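Local coordinates for ORF14 (Streptomyces clavuligerus, PDB 2WPX), which binds acetyl-CoA, belongs to the tandem GNAT proteins of clavulanic acid biosynthesis, and is probably an acyltransferase, at residues E127-G132 against Y325-F330. Sequence-based numbering, arbitrary orientation.
Sequences ESLPSG and YDRWVF
Glu127 sets its CG anti to its own carbonyl carbon (chi1 -58°) and runs on extended, crossing Val329 at about a right angle; Arg327, with CG anti to its backbone N (chi1 -170°), leaves the same face of the sheet as Glu127. CG of Glu127 lies 3.5 Å from Val329 CG2, and OE2 is closer still to that valine. Glu127 and Arg327 form an antiparallel hydrogen-bonded pair: Glu127 N donates to Arg327 O at 2.9 Å, with an N-H...O angle of 165°, and Arg327 N returns the bond to Glu127 O at 2.9 Å. Past this pair, water replaces direct backbone bonding between Leu129 and Tyr325. One water accepts from Leu129 N (2.6 Å) and donates to Tyr325 O (2.8 Å); a second joins Ser128 O to Arg327 NH1. Leu129 lays CD1 against the Tyr325-Asp326 peptide, 3.3 Å from Tyr325 C, while CD2 meets Arg327 CB at 3.8 Å. Tyr325 and Asp326 both face His158, a classic beta bulge. Strand 323-334, from the C-terminal end of the chain, lies between strands 120-127 and 149-162 of the N-terminal GNAT region. Direct ionic partners lie outside the two segments: Glu127 OE2, held against Val329, forms a salt bridge with Arg150 and accepts a hydrogen bond from Trp331 NE1; Arg327 NH2 forms a salt bridge with Glu308. Glu127 OE1 and Arg327 NH1, 5.5 Å apart, can attract at most at long range, leaving cross-strand cohesion to backbone bonds, water bridges and side-chain packing.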
loop_
_atom_site.group_PDB
_atom_site.type_symbol
_atom_site.label_atom_id
_atom_site.label_comp_id
_atom_site.label_asym_id
_atom_site.label_seq_id
_atom_site.Cartn_x
_atom_site.Cartn_y
_atom_site.Cartn_z
ATOM N N GLU A 127 -3.769 8.985 -10.673
ATOM C CA GLU A 127 -4.267 10.145 -11.360
ATOM C C GLU A 127 -3.535 11.352 -10.840
ATOM O O GLU A 127 -2.728 11.208 -9.937
ATOM C CB GLU A 127 -5.800 10.277 -11.200
ATOM C CG GLU A 127 -6.564 9.016 -11.719
ATOM C CD GLU A 127 -8.003 9.336 -11.990
ATOM O OE1 GLU A 127 -8.215 10.391 -12.634
ATOM O OE2 GLU A 127 -8.915 8.579 -11.521
ATOM N N SER A 128 -3.771 12.517 -11.456
ATOM C CA SER A 128 -3.213 13.790 -11.003
ATOM C C SER A 128 -3.927 14.481 -9.851
ATOM O O SER A 128 -5.121 14.392 -9.669
ATOM C CB SER A 128 -3.131 14.807 -12.141
ATOM O OG SER A 128 -2.648 14.192 -13.314
ATOM N N LEU A 129 -3.132 15.225 -9.105
ATOM C CA LEU A 129 -3.636 16.108 -8.074
ATOM C C LEU A 129 -3.980 17.436 -8.676
ATOM O O LEU A 129 -3.423 17.824 -9.661
ATOM C CB LEU A 129 -2.550 16.301 -7.038
ATOM C CG LEU A 129 -2.330 15.018 -6.270
ATOM C CD1 LEU A 129 -1.015 15.165 -5.589
ATOM C CD2 LEU A 129 -3.489 14.772 -5.255
ATOM N N PRO A 130 -4.917 18.147 -8.087
ATOM C CA PRO A 130 -5.127 19.485 -8.601
ATOM C C PRO A 130 -3.845 20.276 -8.512
ATOM O O PRO A 130 -3.461 20.973 -9.450
ATOM C CB PRO A 130 -6.168 20.072 -7.647
ATOM C CG PRO A 130 -6.452 19.069 -6.632
ATOM C CD PRO A 130 -5.941 17.748 -7.114
ATOM N N SER A 131 -3.177 20.194 -7.372
ATOM C CA SER A 131 -1.903 20.882 -7.241
ATOM C C SER A 131 -0.879 20.326 -8.255
ATOM O O SER A 131 -0.313 21.058 -9.081
ATOM C CB SER A 131 -1.367 20.659 -5.813
ATOM O OG SER A 131 -2.152 19.656 -5.144
ATOM N N GLY A 132 -0.704 19.004 -8.190
ATOM C CA GLY A 132 0.570 18.370 -8.472
ATOM C C GLY A 132 1.033 18.198 -9.896
ATOM O O GLY A 132 0.365 18.631 -10.838
ATOM N N TYR A 325 2.222 14.306 -4.301
ATOM C CA TYR A 325 2.758 14.067 -5.620
ATOM C C TYR A 325 1.718 13.554 -6.641
ATOM O O TYR A 325 1.618 14.106 -7.721
ATOM C CB TYR A 325 3.897 13.085 -5.524
ATOM C CG TYR A 325 4.714 13.131 -6.754
ATOM C CD1 TYR A 325 5.700 14.115 -6.917
ATOM C CD2 TYR A 325 4.519 12.207 -7.772
ATOM C CE1 TYR A 325 6.462 14.175 -8.057
ATOM C CE2 TYR A 325 5.292 12.249 -8.916
ATOM C CZ TYR A 325 6.256 13.240 -9.053
ATOM O OH TYR A 325 7.039 13.287 -10.203
ATOM N N ASP A 326 0.964 12.499 -6.308
ATOM C CA ASP A 326 -0.085 12.002 -7.188
ATOM C C ASP A 326 -1.296 11.504 -6.380
ATOM O O ASP A 326 -1.270 11.491 -5.135
ATOM C CB ASP A 326 0.456 10.947 -8.138
ATOM C CG ASP A 326 1.122 9.820 -7.398
ATOM O OD1 ASP A 326 2.050 9.182 -7.943
ATOM O OD2 ASP A 326 0.744 9.574 -6.234
ATOM N N ARG A 327 -2.349 11.097 -7.092
ATOM C CA ARG A 327 -3.652 10.832 -6.484
ATOM C C ARG A 327 -4.046 9.361 -6.702
ATOM O O ARG A 327 -3.848 8.817 -7.803
ATOM C CB ARG A 327 -4.703 11.726 -7.117
ATOM C CG ARG A 327 -6.050 11.702 -6.393
ATOM C CD ARG A 327 -7.016 12.769 -6.925
ATOM N NE ARG A 327 -8.222 12.916 -6.107
ATOM C CZ ARG A 327 -9.468 12.898 -6.582
ATOM N NH1 ARG A 327 -9.693 12.748 -7.886
ATOM N NH2 ARG A 327 -10.502 13.044 -5.762
ATOM N N TRP A 328 -4.591 8.718 -5.662
ATOM C CA TRP A 328 -4.933 7.296 -5.737
ATOM C C TRP A 328 -6.440 7.158 -5.800
ATOM O O TRP A 328 -7.078 7.240 -4.768
ATOM C CB TRP A 328 -4.400 6.562 -4.490
ATOM C CG TRP A 328 -2.977 6.251 -4.574
ATOM C CD1 TRP A 328 -2.134 6.596 -5.576
ATOM C CD2 TRP A 328 -2.179 5.550 -3.593
ATOM N NE1 TRP A 328 -0.857 6.135 -5.304
ATOM C CE2 TRP A 328 -0.864 5.464 -4.110
ATOM C CE3 TRP A 328 -2.451 4.970 -2.337
ATOM C CZ2 TRP A 328 0.203 4.814 -3.400
ATOM C CZ3 TRP A 328 -1.393 4.305 -1.644
ATOM C CH2 TRP A 328 -0.101 4.226 -2.179
ATOM N N VAL A 329 -7.011 6.991 -6.996
ATOM C CA VAL A 329 -8.452 7.104 -7.193
ATOM C C VAL A 329 -9.126 5.714 -7.286
ATOM O O VAL A 329 -8.641 4.834 -8.017
ATOM C CB VAL A 329 -8.805 7.904 -8.469
ATOM C CG1 VAL A 329 -10.298 8.194 -8.488
ATOM C CG2 VAL A 329 -8.010 9.145 -8.581
ATOM N N PHE A 330 -10.220 5.519 -6.539
ATOM C CA PHE A 330 -10.866 4.208 -6.455
ATOM C C PHE A 330 -11.910 4.057 -7.517
ATOM O O PHE A 330 -12.801 4.920 -7.676
ATOM C CB PHE A 330 -11.417 3.947 -5.048
ATOM C CG PHE A 330 -10.374 4.126 -3.988
ATOM C CD1 PHE A 330 -9.348 3.210 -3.847
ATOM C CD2 PHE A 330 -10.351 5.276 -3.190
ATOM C CE1 PHE A 330 -8.313 3.422 -2.890
ATOM C CE2 PHE A 330 -9.333 5.490 -2.257
ATOM C CZ PHE A 330 -8.324 4.562 -2.103
HETATM O O HOH W 1 -7.798 13.488 -10.187
HETATM O O HOH W 2 -0.519 15.006 -9.285
#